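Local coordinates for alpha-1,3-glucanase (PDB 7C7D), which hydrolyses alpha-1,3-glucan as a thermostable glycosidase of family GH87, its catalytic unit joining a beta-sandwich-like domain to a right-handed parallel beta-helix, at residues Leu421-Asn426 with Thr456-Gly461; Asp520-Lys525 with Arg543-Thr548; Tyr129-Lys134 with Gly176-Leu181; Ser123-Val128 with Asp136-Val141. All blocks are in the same frame, centred on the assembly; numbering follows the deposited sequence. Where two conformers were deposited one is given.

Contact 1. Residues Leu421-Asn426 with Thr456-Gly461; sequences LISDTN and TLVRTG
Arg-459 holds Asp-424 side-on with two nitrogens, one for each carboxylate oxygen: NE reaches OD1 of Asp-424 at 2.8 Å, and NH2 reaches OD2 of the same residue at 3.0 Å. Both oxygens lie close to the guanidinium plane and are met on their syn sides, with the two planes 33° apart. The bend at chi3 (-57°) turns NE toward the acid, while CG1 of Val-458 lies 3.4 Å above the guanidinium plane, offset toward its rim. An alanine in place of Arg-459 would probably leave the carboxylate without this two-nitrogen partner and take from CG1 of Val-458 the guanidinium it packs against. OD1 of Asp-424 also forms a salt bridge with Arg-90, and OD2 accepts from the backbone N of Gly-89, so the buried carboxylate has several donors. Behind the ion pair, parallel strand pairing sets the two residues level: Ile-422 N bonds to Thr-456 O, Val-458 N to Ile-422 O and Asp-424 N to Val-458 O, each at 2.9 Å. On the buried face CD1 of Ile-422 lies 3.8 Å from CD2 of Leu-457; on the other, CD1 of Leu-421 sits beside CG2 of Thr-456. These are neighbouring coils of the parallel beta-helix: strand 397-399 flanks 421-423 on its far side, and Ile-432 of strand 432-435 packs on both Ile-422 and Leu-457.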
loop_
_atom_site.group_PDB
_atom_site.type_symbol
_atom_site.label_atom_id
_atom_site.label_comp_id
_atom_site.label_asym_id
_atom_site.label_seq_id
_atom_site.Cartn_x
_atom_site.Cartn_y
_atom_site.Cartn_z
ATOM N N LEU A 421 -7.221 -6.722 -1.099
ATOM C CA LEU A 421 -6.338 -7.611 -1.842
ATOM C C LEU A 421 -4.922 -7.123 -1.591
ATOM O O LEU A 421 -4.604 -5.968 -1.892
ATOM C CB LEU A 421 -6.655 -7.559 -3.336
ATOM C CG LEU A 421 -5.692 -8.319 -4.249
ATOM C CD1 LEU A 421 -5.661 -9.814 -3.903
ATOM C CD2 LEU A 421 -6.052 -8.110 -5.721
ATOM N N ILE A 422 -4.096 -7.978 -1.001
ATOM C CA ILE A 422 -2.748 -7.619 -0.580
ATOM C C ILE A 422 -1.801 -8.664 -1.139
ATOM O O ILE A 422 -1.963 -9.856 -0.857
ATOM C CB ILE A 422 -2.637 -7.554 0.952
ATOM C CG1 ILE A 422 -3.650 -6.548 1.508
ATOM C CG2 ILE A 422 -1.200 -7.225 1.375
ATOM C CD1 ILE A 422 -3.861 -6.641 2.998
ATOM N N SER A 423 -0.811 -8.219 -1.925
ATOM C CA SER A 423 0.099 -9.136 -2.597
ATOM C C SER A 423 1.541 -8.706 -2.402
ATOM O O SER A 423 1.856 -7.509 -2.431
ATOM C CB SER A 423 -0.177 -9.212 -4.100
ATOM O OG SER A 423 -1.545 -9.482 -4.366
ATOM N N ASP A 424 2.410 -9.703 -2.223
ATOM C CA ASP A 424 3.861 -9.547 -2.341
ATOM C C ASP A 424 4.431 -8.613 -1.268
ATOM O O ASP A 424 4.861 -7.491 -1.547
ATOM C CB ASP A 424 4.245 -9.052 -3.742
ATOM C CG ASP A 424 4.021 -10.097 -4.806
ATOM O OD1 ASP A 424 4.479 -11.237 -4.612
ATOM O OD2 ASP A 424 3.380 -9.778 -5.832
ATOM N N THR A 425 4.453 -9.108 -0.035
ATOM C CA THR A 425 5.093 -8.379 1.053
ATOM C C THR A 425 6.479 -8.947 1.356
ATOM O O THR A 425 6.884 -10.003 0.866
ATOM C CB THR A 425 4.207 -8.350 2.309
ATOM O OG1 THR A 425 3.996 -9.682 2.791
ATOM C CG2 THR A 425 2.858 -7.718 2.003
ATOM N N ASN A 426 7.206 -8.227 2.207
ATOM C CA ASN A 426 8.628 -8.485 2.370
ATOM C C ASN A 426 9.033 -8.545 3.834
ATOM O O ASN A 426 8.176 -8.584 4.721
ATOM C CB ASN A 426 9.418 -7.428 1.606
ATOM C CG ASN A 426 9.237 -7.574 0.119
ATOM O OD1 ASN A 426 9.704 -8.546 -0.461
ATOM N ND2 ASN A 426 8.539 -6.625 -0.505
ATOM N N THR A 456 -7.931 -11.087 0.798
ATOM C CA THR A 456 -7.157 -12.033 0.005
ATOM C C THR A 456 -5.691 -11.636 0.077
ATOM O O THR A 456 -5.345 -10.484 -0.210
ATOM C CB THR A 456 -7.643 -12.051 -1.443
ATOM O OG1 THR A 456 -8.982 -12.552 -1.461
ATOM C CG2 THR A 456 -6.775 -12.962 -2.299
ATOM N N LEU A 457 -4.847 -12.590 0.464
ATOM C CA LEU A 457 -3.432 -12.362 0.755
ATOM C C LEU A 457 -2.619 -13.294 -0.129
ATOM O O LEU A 457 -2.703 -14.522 0.022
ATOM C CB LEU A 457 -3.133 -12.653 2.224
ATOM C CG LEU A 457 -4.060 -11.984 3.242
ATOM C CD1 LEU A 457 -3.681 -12.379 4.660
ATOM C CD2 LEU A 457 -4.039 -10.473 3.085
ATOM N N VAL A 458 -1.844 -12.722 -1.051
ATOM C CA VAL A 458 -1.168 -13.477 -2.105
ATOM C C VAL A 458 0.338 -13.261 -1.975
ATOM O O VAL A 458 0.815 -12.120 -2.055
ATOM C CB VAL A 458 -1.655 -13.045 -3.496
ATOM C CG1 VAL A 458 -0.967 -13.867 -4.577
ATOM C CG2 VAL A 458 -3.179 -13.163 -3.600
ATOM N N ARG A 459 1.087 -14.343 -1.774
ATOM C CA ARG A 459 2.545 -14.266 -1.653
ATOM C C ARG A 459 2.963 -13.277 -0.560
ATOM O O ARG A 459 3.843 -12.433 -0.756
ATOM C CB ARG A 459 3.216 -13.939 -2.995
ATOM C CG ARG A 459 3.002 -15.015 -4.073
ATOM C CD ARG A 459 3.688 -14.653 -5.407
ATOM N NE ARG A 459 3.212 -13.357 -5.883
ATOM C CZ ARG A 459 2.120 -13.181 -6.621
ATOM N NH1 ARG A 459 1.423 -14.228 -7.044
ATOM N NH2 ARG A 459 1.714 -11.959 -6.931
ATOM N N THR A 460 2.319 -13.389 0.603
ATOM C CA THR A 460 2.621 -12.557 1.759
ATOM C C THR A 460 3.221 -13.388 2.886
ATOM O O THR A 460 2.998 -14.601 2.983
ATOM C CB THR A 460 1.392 -11.769 2.256
ATOM O OG1 THR A 460 0.428 -12.644 2.865
ATOM C CG2 THR A 460 0.756 -10.965 1.123
ATOM N N GLY A 461 3.956 -12.704 3.756
ATOM C CA GLY A 461 4.825 -13.309 4.743
ATOM C C GLY A 461 6.272 -13.321 4.271
ATOM O O GLY A 461 6.572 -13.229 3.078
HETATM O O HOH W 1 5.862 -10.249 4.531
HETATM O O HOH W 2 8.658 -12.922 1.392
#

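Contact 2. Residues Asp520-Lys525 with Arg543-Thr548; sequences DGAAVK and RNVTAT
Val-524 and Val-545 pack across the strand boundary on the buried face of this parallel pair, CG2 of Val-524 lying 4.1 Å from CG1 of Val-545. The two methyls of Val-545 also straddle the small bump of Ala-522, whose CB is 4.1 Å from CG2 of Val-545. On the next level the sizes are reversed, the branched Val-524 standing beside the single methyl of Ala-547. Phe-502 of strand 502-505 covers Ala-522 and Val-524 from within the beta-helix. The opposite face is mostly polar. At the Asp-520 end of the pair the acid fits between two side chains. Its OD1 takes ND2 of Asn-544 at 2.9 Å on the syn side, while OD2, in the conformer given for Arg-543, accepts both NE and NH2 of that residue, the latter at 2.9 Å. The guanidinium stands nearly upright to the carboxylate, 79° between planes, and both nitrogens come to OD2 from one face. An alanine at Asp-520 would probably leave this guanidinium without its acid mate and the Asn-544 amide free to turn. With these three N-H groups in place the carboxylate probably favours its charged form, and it ties the corner at Asn-544 to the neighbouring coil.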
loop_
_atom_site.group_PDB
_atom_site.type_symbol
_atom_site.label_atom_id
_atom_site.label_comp_id
_atom_site.label_asym_id
_atom_site.label_seq_id
_atom_site.Cartn_x
_atom_site.Cartn_y
_atom_site.Cartn_z
ATOM N N ASP A 520 -12.775 -18.159 11.069
ATOM C CA ASP A 520 -13.953 -18.858 10.566
ATOM C C ASP A 520 -14.065 -18.619 9.069
ATOM O O ASP A 520 -14.465 -17.532 8.635
ATOM C CB ASP A 520 -15.224 -18.402 11.289
ATOM C CG ASP A 520 -16.445 -19.221 10.912
ATOM O OD1 ASP A 520 -16.455 -19.883 9.855
ATOM O OD2 ASP A 520 -17.421 -19.198 11.691
ATOM N N GLY A 521 -13.731 -19.639 8.289
ATOM C CA GLY A 521 -13.887 -19.583 6.855
ATOM C C GLY A 521 -12.613 -19.121 6.188
ATOM O O GLY A 521 -12.283 -17.935 6.241
ATOM N N ALA A 522 -11.875 -20.037 5.575
ATOM C CA ALA A 522 -10.675 -19.640 4.863
ATOM C C ALA A 522 -10.406 -20.645 3.760
ATOM O O ALA A 522 -10.695 -21.839 3.894
ATOM C CB ALA A 522 -9.461 -19.520 5.792
ATOM N N ALA A 523 -9.870 -20.142 2.659
ATOM C CA ALA A 523 -9.374 -20.956 1.555
ATOM C C ALA A 523 -7.874 -20.721 1.495
ATOM O O ALA A 523 -7.424 -19.635 1.114
ATOM C CB ALA A 523 -10.036 -20.553 0.241
ATOM N N VAL A 524 -7.103 -21.722 1.905
ATOM C CA VAL A 524 -5.657 -21.606 2.053
ATOM C C VAL A 524 -5.027 -22.561 1.054
ATOM O O VAL A 524 -5.301 -23.762 1.080
ATOM C CB VAL A 524 -5.223 -21.936 3.491
ATOM C CG1 VAL A 524 -3.722 -21.799 3.646
ATOM C CG2 VAL A 524 -5.955 -21.044 4.498
ATOM N N LYS A 525 -4.189 -22.039 0.171
ATOM C CA LYS A 525 -3.629 -22.837 -0.909
ATOM C C LYS A 525 -2.139 -22.568 -1.041
ATOM O O LYS A 525 -1.703 -21.409 -1.039
ATOM C CB LYS A 525 -4.324 -22.525 -2.238
ATOM C CG LYS A 525 -5.747 -23.056 -2.345
ATOM C CD LYS A 525 -6.347 -22.808 -3.728
ATOM C CE LYS A 525 -5.297 -22.892 -4.830
ATOM N NZ LYS A 525 -4.782 -21.546 -5.227
ATOM N N ARG A 543 -12.619 -22.677 12.497
ATOM C CA ARG A 543 -13.710 -23.365 11.825
ATOM C C ARG A 543 -13.625 -23.094 10.332
ATOM O O ARG A 543 -13.254 -21.997 9.908
ATOM C CB ARG A 543 -15.090 -22.843 12.286
ATOM C CG ARG A 543 -15.463 -23.101 13.728
ATOM C CD ARG A 543 -16.910 -22.684 13.988
ATOM N NE ARG A 543 -17.118 -21.250 13.808
ATOM C CZ ARG A 543 -17.056 -20.360 14.794
ATOM N NH1 ARG A 543 -16.793 -20.763 16.029
ATOM N NH2 ARG A 543 -17.254 -19.071 14.548
ATOM N N ASN A 544 -14.001 -24.095 9.532
ATOM C CA ASN A 544 -14.227 -23.891 8.105
ATOM C C ASN A 544 -12.983 -23.414 7.363
ATOM O O ASN A 544 -13.082 -22.663 6.392
ATOM C CB ASN A 544 -15.416 -22.956 7.884
ATOM C CG ASN A 544 -16.640 -23.450 8.606
ATOM O OD1 ASN A 544 -16.944 -24.647 8.549
ATOM N ND2 ASN A 544 -17.328 -22.564 9.320
ATOM N N VAL A 545 -11.810 -23.872 7.791
ATOM C CA VAL A 545 -10.558 -23.564 7.109
ATOM C C VAL A 545 -10.213 -24.745 6.214
ATOM O O VAL A 545 -9.944 -25.846 6.704
ATOM C CB VAL A 545 -9.436 -23.267 8.109
ATOM C CG1 VAL A 545 -8.107 -23.064 7.378
ATOM C CG2 VAL A 545 -9.793 -22.042 8.945
ATOM N N THR A 546 -10.253 -24.523 4.900
ATOM C CA THR A 546 -9.931 -25.537 3.900
ATOM C C THR A 546 -8.542 -25.239 3.344
ATOM O O THR A 546 -8.323 -24.170 2.771
ATOM C CB THR A 546 -10.950 -25.472 2.760
ATOM O OG1 THR A 546 -12.278 -25.644 3.279
ATOM C CG2 THR A 546 -10.662 -26.542 1.715
ATOM N N ALA A 547 -7.614 -26.182 3.495
ATOM C CA ALA A 547 -6.243 -26.000 3.043
ATOM C C ALA A 547 -5.886 -27.061 2.015
ATOM O O ALA A 547 -6.289 -28.224 2.139
ATOM C CB ALA A 547 -5.260 -26.092 4.215
ATOM N N THR A 548 -5.121 -26.659 1.004
ATOM C CA THR A 548 -4.514 -27.590 0.064
ATOM C C THR A 548 -3.070 -27.155 -0.155
ATOM O O THR A 548 -2.736 -25.978 -0.010
ATOM C CB THR A 548 -5.247 -27.620 -1.288
ATOM O OG1 THR A 548 -5.258 -26.310 -1.868
ATOM C CG2 THR A 548 -6.685 -28.095 -1.114
#

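Contact 3. Residues Tyr129-Lys134 with Gly176-Leu181; sequences YVNGTK and GDTVTL
Tyr-129 and Thr-180 face each other as a hydrogen-bonded antiparallel pair in the five-stranded sheet of the N-terminal domain, next to the type I' turn that runs from Val-130 to Thr-133 and closes the hairpin of strands 123-130 and 133-142. Their main chains exchange two bonds, Tyr-129 N to Thr-180 O at 2.8 Å and Thr-180 N back to Tyr-129 O at 2.9 Å. The two side chains leave the same face of the sheet and touch at their roots, CB to CB. With CG of Tyr-129 anti to its carbonyl carbon (chi1 -70°), the ring does not lie over Thr-180: the threonine's carbonyl O is near the ring plane at an edge, whereas CB of Lys-134 sits 3.5 Å above one ring face, offset toward the rim. The tyrosine thus packs back over its own hairpin.

On the other face Val-130 and Val-179 form the next, non-hydrogen-bonded pair. Each keeps CG1 anti to its backbone N, and the CG2 methyls meet at 4.2 Å; Arg-171 and Leu-135 border Val-130, while Val-105 and Val-128 border Val-179. Pairing ends where Asn-131 N bonds to Thr-178 O at 3.1 Å. Beyond it, the Asp-177 carboxylate turns to the backbone N of Gln-174. The turn itself is braced by Thr-133, whose OG1 and N both donate to Val-130 O. On the threonine side of the pair, a water accepts from Gly-132 N and hydrogen-bonds OG1 of Thr-178 at 3.0 Å and OG1 of Thr-180 at 3.1 Å.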
loop_
_atom_site.group_PDB
_atom_site.type_symbol
_atom_site.label_atom_id
_atom_site.label_comp_id
_atom_site.label_asym_id
_atom_site.label_seq_id
_atom_site.Cartn_x
_atom_site.Cartn_y
_atom_site.Cartn_z
ATOM N N TYR A 129 5.431 1.650 -28.418
ATOM C CA TYR A 129 4.870 1.357 -29.726
ATOM C C TYR A 129 3.460 0.833 -29.521
ATOM O O TYR A 129 3.184 0.128 -28.544
ATOM C CB TYR A 129 5.689 0.282 -30.452
ATOM C CG TYR A 129 7.066 0.722 -30.907
ATOM C CD1 TYR A 129 8.079 0.965 -29.989
ATOM C CD2 TYR A 129 7.355 0.878 -32.258
ATOM C CE1 TYR A 129 9.337 1.359 -30.403
ATOM C CE2 TYR A 129 8.610 1.274 -32.681
ATOM C CZ TYR A 129 9.597 1.514 -31.750
ATOM O OH TYR A 129 10.848 1.908 -32.167
ATOM N N VAL A 130 2.566 1.184 -30.437
ATOM C CA VAL A 130 1.216 0.643 -30.456
ATOM C C VAL A 130 1.002 0.059 -31.841
ATOM O O VAL A 130 0.975 0.796 -32.834
ATOM C CB VAL A 130 0.158 1.704 -30.135
ATOM C CG1 VAL A 130 -1.226 1.134 -30.387
ATOM C CG2 VAL A 130 0.303 2.191 -28.694
ATOM N N ASN A 131 0.868 -1.265 -31.910
ATOM C CA ASN A 131 0.644 -1.965 -33.175
ATOM C C ASN A 131 1.825 -1.798 -34.129
ATOM O O ASN A 131 1.653 -1.639 -35.338
ATOM C CB ASN A 131 -0.673 -1.544 -33.836
ATOM C CG ASN A 131 -1.884 -1.948 -33.024
ATOM O OD1 ASN A 131 -2.896 -1.246 -33.004
ATOM N ND2 ASN A 131 -1.789 -3.087 -32.346
ATOM N N GLY A 132 3.037 -1.833 -33.580
ATOM C CA GLY A 132 4.237 -1.728 -34.382
ATOM C C GLY A 132 4.610 -0.329 -34.820
ATOM O O GLY A 132 5.660 -0.159 -35.454
ATOM N N THR A 133 3.795 0.676 -34.511
ATOM C CA THR A 133 4.086 2.062 -34.852
ATOM C C THR A 133 4.528 2.804 -33.599
ATOM O O THR A 133 3.846 2.759 -32.569
ATOM C CB THR A 133 2.862 2.745 -35.466
ATOM O OG1 THR A 133 1.887 2.991 -34.445
ATOM C CG2 THR A 133 2.251 1.864 -36.538
ATOM N N LYS A 134 5.668 3.485 -33.694
ATOM C CA LYS A 134 6.237 4.178 -32.547
ATOM C C LYS A 134 5.377 5.377 -32.167
ATOM O O LYS A 134 5.027 6.200 -33.020
ATOM C CB LYS A 134 7.654 4.640 -32.883
ATOM C CG LYS A 134 8.406 5.288 -31.732
ATOM C CD LYS A 134 9.787 5.748 -32.181
ATOM C CE LYS A 134 10.484 6.563 -31.104
ATOM N NZ LYS A 134 9.543 7.445 -30.359
ATOM N N GLY A 176 -6.725 -6.976 -27.135
ATOM C CA GLY A 176 -6.151 -7.633 -28.283
ATOM C C GLY A 176 -5.117 -6.806 -29.019
ATOM O O GLY A 176 -4.302 -7.373 -29.758
ATOM N N ASP A 177 -5.137 -5.486 -28.846
ATOM C CA ASP A 177 -4.086 -4.644 -29.389
ATOM C C ASP A 177 -2.764 -4.965 -28.698
ATOM O O ASP A 177 -2.713 -5.667 -27.683
ATOM C CB ASP A 177 -4.409 -3.168 -29.163
ATOM C CG ASP A 177 -5.456 -2.639 -30.125
ATOM O OD1 ASP A 177 -6.040 -3.444 -30.881
ATOM O OD2 ASP A 177 -5.697 -1.413 -30.113
ATOM N N THR A 178 -1.681 -4.439 -29.258
ATOM C CA THR A 178 -0.347 -4.639 -28.716
ATOM C C THR A 178 0.223 -3.294 -28.299
ATOM O O THR A 178 0.164 -2.324 -29.061
ATOM C CB THR A 178 0.576 -5.273 -29.757
ATOM O OG1 THR A 178 0.553 -4.484 -30.951
ATOM C CG2 THR A 178 0.121 -6.689 -30.077
ATOM N N VAL A 179 0.761 -3.238 -27.084
ATOM C CA VAL A 179 1.563 -2.113 -26.622
ATOM C C VAL A 179 2.943 -2.664 -26.302
ATOM O O VAL A 179 3.077 -3.571 -25.470
ATOM C CB VAL A 179 0.940 -1.422 -25.400
ATOM C CG1 VAL A 179 1.899 -0.380 -24.821
ATOM C CG2 VAL A 179 -0.384 -0.776 -25.778
ATOM N N THR A 180 3.960 -2.133 -26.972
ATOM C CA THR A 180 5.326 -2.607 -26.820
ATOM C C THR A 180 6.173 -1.523 -26.176
ATOM O O THR A 180 6.117 -0.355 -26.578
ATOM C CB THR A 180 5.919 -3.005 -28.175
ATOM O OG1 THR A 180 5.124 -4.048 -28.749
ATOM C CG2 THR A 180 7.343 -3.510 -28.006
ATOM N N LEU A 181 6.938 -1.913 -25.168
ATOM C CA LEU A 181 7.923 -1.044 -24.544
ATOM C C LEU A 181 9.296 -1.466 -25.044
ATOM O O LEU A 181 9.645 -2.647 -24.978
ATOM C CB LEU A 181 7.857 -1.179 -23.023
ATOM C CG LEU A 181 6.471 -1.027 -22.392
ATOM C CD1 LEU A 181 6.560 -1.139 -20.877
ATOM C CD2 LEU A 181 5.840 0.295 -22.810
HETATM O O HOH W 3 2.917 -2.702 -30.439
#

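Contact 4. Residues Ser123-Val128 with Asp136-Val141; sequences SGTLDV and DRSLTV
Leu-126 and Leu-139 form the central hydrogen-bonded pair of this antiparallel hairpin: Leu-126 N to Leu-139 O and Leu-139 N to Leu-126 O, both 2.8 Å. Two residues further from the turn, Gly-124 N gives 2.8 Å to Val-141 O, and Val-141 N returns 3.0 Å to Gly-124 O, arriving above that carbonyl's plane. Toward the turn a water accepts from Val-128 N and probably donates to Arg-137 O, bridging the two where this N and O are 4.4 Å apart.

Apolar contact is concentrated on the buried face. The CB atoms of Leu-126 and Leu-139 stand side by side, and CG1 of Val-141 is 4.2 Å from CB of Leu-126. CG of Leu-139 lies beside its backbone N (chi1 -68°), and CD1 beyond it meets CG2 of Val-128 at 3.9 Å. Val-141 places its other methyl, CG2, 3.4 Å from Gly-124 O, against a residue that has no side chain. Leu-181 of strand 178-183 and Leu-167 of strand 163-169 extend this apolar layer.

The opposite face is polar. CB of Ser-138 rests 3.4 Å from Leu-126 O, and the hydroxyl of Thr-125 is bonded to Asn-185. The chemistry is therefore two-sided: aliphatic groups turn into the domain's core, hydroxyls and the Asp-127 carboxylate lie on the outer side, and the backbone bonds hold the strands together between them.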
loop_
_atom_site.group_PDB
_atom_site.type_symbol
_atom_site.label_atom_id
_atom_site.label_comp_id
_atom_site.label_asym_id
_atom_site.label_seq_id
_atom_site.Cartn_x
_atom_site.Cartn_y
_atom_site.Cartn_z
ATOM N N SER A 123 19.465 7.098 -15.702
ATOM C CA SER A 123 18.132 7.493 -16.123
ATOM C C SER A 123 18.090 7.449 -17.640
ATOM O O SER A 123 19.121 7.357 -18.310
ATOM C CB SER A 123 17.764 8.884 -15.605
ATOM O OG SER A 123 18.640 9.857 -16.140
ATOM N N GLY A 124 16.876 7.509 -18.174
ATOM C CA GLY A 124 16.706 7.538 -19.610
ATOM C C GLY A 124 15.242 7.530 -19.975
ATOM O O GLY A 124 14.406 8.095 -19.260
ATOM N N THR A 125 14.919 6.899 -21.095
ATOM C CA THR A 125 13.543 6.826 -21.542
ATOM C C THR A 125 13.257 5.413 -22.010
ATOM O O THR A 125 14.164 4.611 -22.235
ATOM C CB THR A 125 13.248 7.816 -22.673
ATOM O OG1 THR A 125 14.175 7.597 -23.741
ATOM C CG2 THR A 125 13.367 9.251 -22.182
ATOM N N LEU A 126 11.970 5.123 -22.147
ATOM C CA LEU A 126 11.489 3.838 -22.628
ATOM C C LEU A 126 10.490 4.135 -23.733
ATOM O O LEU A 126 9.493 4.825 -23.497
ATOM C CB LEU A 126 10.826 3.084 -21.472
ATOM C CG LEU A 126 10.449 1.615 -21.646
ATOM C CD1 LEU A 126 11.631 0.747 -22.041
ATOM C CD2 LEU A 126 9.837 1.107 -20.352
ATOM N N ASP A 127 10.774 3.658 -24.943
ATOM C CA ASP A 127 9.908 3.952 -26.074
ATOM C C ASP A 127 8.637 3.114 -26.004
ATOM O O ASP A 127 8.622 2.015 -25.446
ATOM C CB ASP A 127 10.630 3.686 -27.398
ATOM C CG ASP A 127 11.575 4.813 -27.787
ATOM O OD1 ASP A 127 11.616 5.835 -27.073
ATOM O OD2 ASP A 127 12.263 4.683 -28.823
ATOM N N VAL A 128 7.560 3.656 -26.571
ATOM C CA VAL A 128 6.254 3.008 -26.590
ATOM C C VAL A 128 5.807 2.868 -28.038
ATOM O O VAL A 128 5.811 3.846 -28.794
ATOM C CB VAL A 128 5.217 3.793 -25.765
ATOM C CG1 VAL A 128 3.902 3.031 -25.698
ATOM C CG2 VAL A 128 5.744 4.067 -24.357
ATOM N N ASP A 136 4.835 9.040 -30.405
ATOM C CA ASP A 136 5.682 10.224 -30.453
ATOM C C ASP A 136 6.035 10.764 -29.079
ATOM O O ASP A 136 6.443 11.923 -28.957
ATOM C CB ASP A 136 5.030 11.315 -31.283
ATOM C CG ASP A 136 3.728 11.782 -30.708
ATOM O OD1 ASP A 136 3.223 11.168 -29.740
ATOM O OD2 ASP A 136 3.214 12.782 -31.239
ATOM N N ARG A 137 5.851 9.965 -28.041
ATOM C CA ARG A 137 6.355 10.294 -26.725
ATOM C C ARG A 137 6.876 9.009 -26.122
ATOM O O ARG A 137 6.525 7.907 -26.553
ATOM C CB ARG A 137 5.260 10.826 -25.819
ATOM C CG ARG A 137 4.964 12.283 -25.927
ATOM C CD ARG A 137 3.556 12.581 -25.417
ATOM N NE ARG A 137 2.496 12.080 -26.303
ATOM C CZ ARG A 137 2.074 10.818 -26.421
ATOM N NH1 ARG A 137 2.531 9.843 -25.648
ATOM N NH2 ARG A 137 1.116 10.537 -27.287
ATOM N N SER A 138 7.719 9.158 -25.117
ATOM C CA SER A 138 8.317 8.025 -24.437
ATOM C C SER A 138 8.076 8.164 -22.944
ATOM O O SER A 138 7.693 9.229 -22.451
ATOM C CB SER A 138 9.823 7.957 -24.709
ATOM O OG SER A 138 10.453 9.143 -24.265
ATOM N N LEU A 139 8.299 7.071 -22.231
ATOM C CA LEU A 139 8.202 7.088 -20.782
ATOM C C LEU A 139 9.544 7.520 -20.210
ATOM O O LEU A 139 10.593 7.040 -20.647
ATOM C CB LEU A 139 7.855 5.696 -20.261
ATOM C CG LEU A 139 6.459 5.170 -20.584
ATOM C CD1 LEU A 139 6.459 3.652 -20.573
ATOM C CD2 LEU A 139 5.446 5.721 -19.602
ATOM N N THR A 140 9.513 8.429 -19.246
ATOM C CA THR A 140 10.722 8.789 -18.520
ATOM C C THR A 140 10.988 7.740 -17.451
ATOM O O THR A 140 10.097 7.404 -16.668
ATOM C CB THR A 140 10.553 10.164 -17.878
ATOM O OG1 THR A 140 10.306 11.135 -18.904
ATOM C CG2 THR A 140 11.804 10.553 -17.090
ATOM N N VAL A 141 12.206 7.209 -17.424
ATOM C CA VAL A 141 12.597 6.215 -16.435
ATOM C C VAL A 141 13.824 6.722 -15.692
ATOM O O VAL A 141 14.755 7.264 -16.300
ATOM C CB VAL A 141 12.850 4.824 -17.057
ATOM C CG1 VAL A 141 11.534 4.186 -17.493
ATOM C CG2 VAL A 141 13.800 4.915 -18.233
HETATM O O HOH W 4 7.919 6.119 -28.130
#

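The contacts follow the chain in two groups. Contacts 4 and 3, with centres 14 Å apart, share the hairpin of strands 123-130 and 133-142 within one antiparallel sheet of the N-terminal domain; their segments alternate in sequence, and they touch directly through Leu-181 with Leu-126 and Val-179 with Val-128. Contacts 1 and 2 come later, in the parallel beta-helix, 17 Å apart between centres and joining successive coils on the same run of strands. The centres of contacts 1 and 4 are about 30 Å apart, and those of contacts 2 and 4 about 45 Å. Contact 1 lies at the domain junction: Arg-90, next to calcium ligand Gln-91, reaches Asp-424 and so ties the two domains together.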